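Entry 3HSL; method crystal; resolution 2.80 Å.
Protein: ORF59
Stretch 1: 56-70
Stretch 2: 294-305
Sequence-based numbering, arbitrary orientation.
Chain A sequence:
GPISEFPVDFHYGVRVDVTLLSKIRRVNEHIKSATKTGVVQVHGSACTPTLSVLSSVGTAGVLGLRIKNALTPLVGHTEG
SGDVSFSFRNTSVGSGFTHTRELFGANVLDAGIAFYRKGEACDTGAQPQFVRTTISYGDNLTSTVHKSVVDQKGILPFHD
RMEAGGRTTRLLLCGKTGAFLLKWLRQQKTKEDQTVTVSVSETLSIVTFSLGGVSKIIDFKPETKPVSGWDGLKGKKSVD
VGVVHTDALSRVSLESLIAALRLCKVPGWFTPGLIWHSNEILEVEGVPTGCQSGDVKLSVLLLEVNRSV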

# COMPACT_ATOMS: atom_id res chain seq x y z
N SER A 56 1.64 19.08 0.31
CA SER A 56 1.24 19.97 -0.76
C SER A 56 -0.03 19.41 -1.40
O SER A 56 -0.35 18.24 -1.23
CB SER A 56 2.35 20.08 -1.79
OG SER A 56 2.66 18.79 -2.22
N VAL A 57 -0.76 20.25 -2.12
CA VAL A 57 -2.00 19.83 -2.76
C VAL A 57 -2.04 20.53 -4.10
O VAL A 57 -2.27 21.75 -4.17
CB VAL A 57 -3.24 20.21 -1.90
CG1 VAL A 57 -4.49 19.76 -2.56
CG2 VAL A 57 -3.16 19.56 -0.57
N GLY A 58 -1.82 19.77 -5.16
CA GLY A 58 -1.81 20.35 -6.49
C GLY A 58 -0.58 21.23 -6.62
O GLY A 58 0.37 21.07 -5.86
N THR A 59 -0.60 22.17 -7.55
CA THR A 59 0.58 23.01 -7.74
C THR A 59 0.92 24.00 -6.61
O THR A 59 2.09 24.14 -6.25
CB THR A 59 0.62 23.69 -9.12
OG1 THR A 59 -0.54 24.52 -9.29
CG2 THR A 59 0.66 22.64 -10.25
N ALA A 60 -0.07 24.69 -6.03
CA ALA A 60 0.25 25.66 -4.97
C ALA A 60 -0.75 25.69 -3.81
O ALA A 60 -1.45 26.68 -3.59
CB ALA A 60 0.45 27.06 -5.56
N GLY A 61 -0.80 24.60 -3.08
CA GLY A 61 -1.69 24.47 -1.93
C GLY A 61 -1.01 23.67 -0.84
O GLY A 61 -0.14 22.85 -1.12
N VAL A 62 -1.42 23.93 0.40
CA VAL A 62 -0.84 23.20 1.52
C VAL A 62 -1.88 22.69 2.49
O VAL A 62 -2.55 23.47 3.17
CB VAL A 62 0.19 24.03 2.33
CG1 VAL A 62 0.81 23.13 3.38
CG2 VAL A 62 1.31 24.57 1.44
N LEU A 63 -2.03 21.38 2.57
CA LEU A 63 -2.98 20.81 3.50
C LEU A 63 -2.39 20.70 4.89
O LEU A 63 -1.19 20.48 5.05
CB LEU A 63 -3.49 19.46 3.00
CG LEU A 63 -4.45 18.68 3.91
CD1 LEU A 63 -5.43 17.84 3.14
CD2 LEU A 63 -3.68 17.86 4.95
N GLY A 64 -3.25 20.87 5.89
CA GLY A 64 -2.85 20.76 7.26
C GLY A 64 -3.94 20.19 8.16
O GLY A 64 -4.99 20.82 8.39
N LEU A 65 -3.68 18.99 8.67
CA LEU A 65 -4.56 18.33 9.63
C LEU A 65 -3.84 18.52 10.96
O LEU A 65 -2.67 18.18 11.05
CB LEU A 65 -4.68 16.84 9.34
CG LEU A 65 -5.31 15.98 10.43
CD1 LEU A 65 -6.73 16.43 10.79
CD2 LEU A 65 -5.31 14.52 10.01
N ARG A 66 -4.50 19.05 11.99
CA ARG A 66 -3.79 19.27 13.27
C ARG A 66 -4.64 18.75 14.41
O ARG A 66 -5.80 19.09 14.55
CB ARG A 66 -3.55 20.74 13.43
CG ARG A 66 -3.18 21.30 12.09
CD ARG A 66 -3.70 22.66 12.07
NE ARG A 66 -4.38 22.82 10.80
CZ ARG A 66 -5.21 23.81 10.54
NH1 ARG A 66 -5.46 24.74 11.46
NH2 ARG A 66 -5.78 23.86 9.35
N ILE A 67 -4.03 17.91 15.23
CA ILE A 67 -4.73 17.27 16.31
C ILE A 67 -4.11 17.61 17.67
O ILE A 67 -2.97 17.23 17.98
CB ILE A 67 -4.74 15.75 16.01
CG1 ILE A 67 -5.25 15.53 14.56
CG2 ILE A 67 -5.54 14.95 17.07
CD1 ILE A 67 -4.89 14.19 13.93
N LYS A 68 -4.87 18.34 18.48
CA LYS A 68 -4.46 18.75 19.81
C LYS A 68 -4.80 17.63 20.79
O LYS A 68 -5.62 16.77 20.48
CB LYS A 68 -5.17 20.06 20.20
N ASN A 69 -4.15 17.65 21.97
CA ASN A 69 -4.37 16.68 23.05
C ASN A 69 -4.37 15.20 22.72
O ASN A 69 -5.07 14.43 23.37
CB ASN A 69 -5.66 17.02 23.78
CG ASN A 69 -5.59 18.34 24.50
OD1 ASN A 69 -4.76 18.53 25.41
ND2 ASN A 69 -6.46 19.27 24.12
N ALA A 70 -3.59 14.80 21.73
CA ALA A 70 -3.54 13.39 21.36
C ALA A 70 -2.22 12.81 21.83
O ALA A 70 -1.88 11.66 21.51
CB ALA A 70 -3.70 13.21 19.86
N GLY A 294 -13.55 18.71 18.07
CA GLY A 294 -12.97 19.81 18.88
C GLY A 294 -11.44 19.86 18.89
O GLY A 294 -10.84 20.94 18.87
N ASP A 295 -10.80 18.70 18.93
CA ASP A 295 -9.34 18.64 18.95
C ASP A 295 -8.78 18.65 17.53
O ASP A 295 -7.60 18.37 17.33
CB ASP A 295 -8.88 17.33 19.60
CG ASP A 295 -9.37 17.17 21.03
OD1 ASP A 295 -9.72 18.18 21.69
OD2 ASP A 295 -9.39 16.01 21.50
N VAL A 296 -9.60 18.98 16.54
CA VAL A 296 -9.12 18.90 15.16
C VAL A 296 -9.40 20.10 14.26
O VAL A 296 -10.49 20.67 14.27
CB VAL A 296 -9.74 17.65 14.47
CG1 VAL A 296 -9.18 17.45 13.09
CG2 VAL A 296 -9.52 16.39 15.29
N LYS A 297 -8.39 20.46 13.48
CA LYS A 297 -8.48 21.52 12.49
C LYS A 297 -7.95 20.99 11.17
O LYS A 297 -6.87 20.36 11.12
CB LYS A 297 -7.73 22.80 12.89
CG LYS A 297 -8.39 23.58 14.00
CD LYS A 297 -7.75 24.96 14.11
CE LYS A 297 -8.40 25.77 15.22
NZ LYS A 297 -8.18 25.09 16.53
N LEU A 298 -8.71 21.25 10.11
CA LEU A 298 -8.37 20.82 8.76
C LEU A 298 -8.55 21.97 7.77
O LEU A 298 -9.65 22.52 7.65
CB LEU A 298 -9.26 19.65 8.34
CG LEU A 298 -9.03 19.05 6.93
CD1 LEU A 298 -7.63 18.48 6.81
CD2 LEU A 298 -10.05 17.99 6.54
N SER A 299 -7.49 22.33 7.05
CA SER A 299 -7.63 23.39 6.06
C SER A 299 -6.54 23.27 5.03
O SER A 299 -5.63 22.49 5.20
CB SER A 299 -7.55 24.78 6.70
OG SER A 299 -6.24 25.04 7.13
N VAL A 300 -6.66 24.04 3.96
CA VAL A 300 -5.67 24.05 2.89
C VAL A 300 -5.41 25.50 2.53
O VAL A 300 -6.33 26.23 2.21
CB VAL A 300 -6.18 23.32 1.62
CG1 VAL A 300 -5.12 23.34 0.56
CG2 VAL A 300 -6.60 21.86 1.91
N LEU A 301 -4.16 25.92 2.59
CA LEU A 301 -3.79 27.28 2.24
C LEU A 301 -3.53 27.32 0.75
O LEU A 301 -2.67 26.59 0.25
CB LEU A 301 -2.52 27.67 2.98
CG LEU A 301 -2.62 27.56 4.50
CD1 LEU A 301 -1.33 27.96 5.17
CD2 LEU A 301 -3.76 28.40 5.02
N LEU A 302 -4.26 28.17 0.03
CA LEU A 302 -4.08 28.31 -1.41
C LEU A 302 -3.15 29.46 -1.67
O LEU A 302 -3.45 30.60 -1.30
CB LEU A 302 -5.40 28.54 -2.14
CG LEU A 302 -6.45 27.43 -2.04
CD1 LEU A 302 -7.64 27.89 -2.84
CD2 LEU A 302 -5.95 26.09 -2.56
N LEU A 303 -2.03 29.16 -2.30
CA LEU A 303 -1.05 30.19 -2.60
C LEU A 303 -1.41 31.00 -3.83
O LEU A 303 -1.93 30.47 -4.82
CB LEU A 303 0.34 29.58 -2.73
CG LEU A 303 0.86 29.00 -1.42
CD1 LEU A 303 2.06 28.09 -1.62
CD2 LEU A 303 1.17 30.13 -0.46
N GLU A 304 -1.13 32.29 -3.72
CA GLU A 304 -1.39 33.27 -4.76
C GLU A 304 -0.48 32.84 -5.91
O GLU A 304 0.67 32.49 -5.68
CB GLU A 304 -0.98 34.64 -4.20
CG GLU A 304 -1.80 35.86 -4.68
CD GLU A 304 -1.69 36.18 -6.15
OE1 GLU A 304 -0.71 35.75 -6.81
OE2 GLU A 304 -2.61 36.88 -6.65
N VAL A 305 -1.00 32.86 -7.13
CA VAL A 305 -0.22 32.46 -8.31
C VAL A 305 0.09 33.66 -9.21
O VAL A 305 -0.81 34.36 -9.69
CB VAL A 305 -0.94 31.35 -9.14
CG1 VAL A 305 -0.13 31.00 -10.38
CG2 VAL A 305 -1.17 30.12 -8.30

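The strongest polar interactions between the two stretches are backbone hydrogen bonds, and their spacing identifies an antiparallel pair of strands, 61-67 against 296-302. The N-to-C directions differ by 163°, and residues more than 220 positions apart in sequence are brought together. Three pairs bond in both directions. Val62 N donates to Leu301 O at 2.9 Å, and Leu301 N returns a bond to Val62 O at 3.0 Å; Gly64 N to Ser299 O measures 3.0 Å and Ser299 N to Gly64 O 3.2 Å; Arg66 N to Lys297 O measures 2.8 Å and Lys297 N to Arg66 O 3.1 Å. Single bonds extend the ladder past both ends, Leu303 N to Ala60 O at 2.9 Å and Lys68 N to Asp295 O at 3.0 Å. The N-H...O angles of all eight lie between 145° and 163°.

Between these rungs sit the non-hydrogen-bonded pairs, whose CA atoms come closer together. There CA-H groups approach carbonyl oxygens already engaged by amides: Gly61 CA lies 3.2 Å from Leu301 O, Val300 CA 3.2 Å from Val62 O, and Ile67 CA 3.2 Å from Asp295 O.

Arg66 adds the main polar side-chain feature. Its CA-to-CB bond points to the sheet face shared with Val62, Lys297, Ser299 and Leu301, but the end of the chain comes nearer to the partner strand. The guanidinium folds back on its own strand, with Arg66 NE and Arg66 NH2 donating to Gly64 O at 3.2 and 3.3 Å. Lys297 CB and Leu298 N lie over one guanidinium face, Lys297 CB 3.3 Å from Arg66 NH1, while Ser299 OG sits at the edge near its plane, 2.6 Å from Arg66 NH2. Gly64, lacking a side chain, presents no CB on this face.

The other face is apolar. Leu65 CD1 meets Val296 CG1 at 3.5 Å, and Leu65 CB lies 4.2 Å from Leu298 CD1; Leu63 reaches two neighbours, its CB 4.1 Å from Val300 CG2 and its CG 4.3 Å from Leu298 CD1. Ile67 CG1 touches Val296 CG2 at 4.4 Å. These side chains are buried, so their contacts remove hydrocarbon from water.

Gly61 fits a tight site: an ideal CB there would lie 2.9 Å from Val57 O, a clash. Beyond the strand, Ala60 CB packs on Leu303 CB at 3.8 Å and, more loosely, lies 4.4 Å from Val305 CG2. Altogether the two stretches bury 893 Å², summed over both sides.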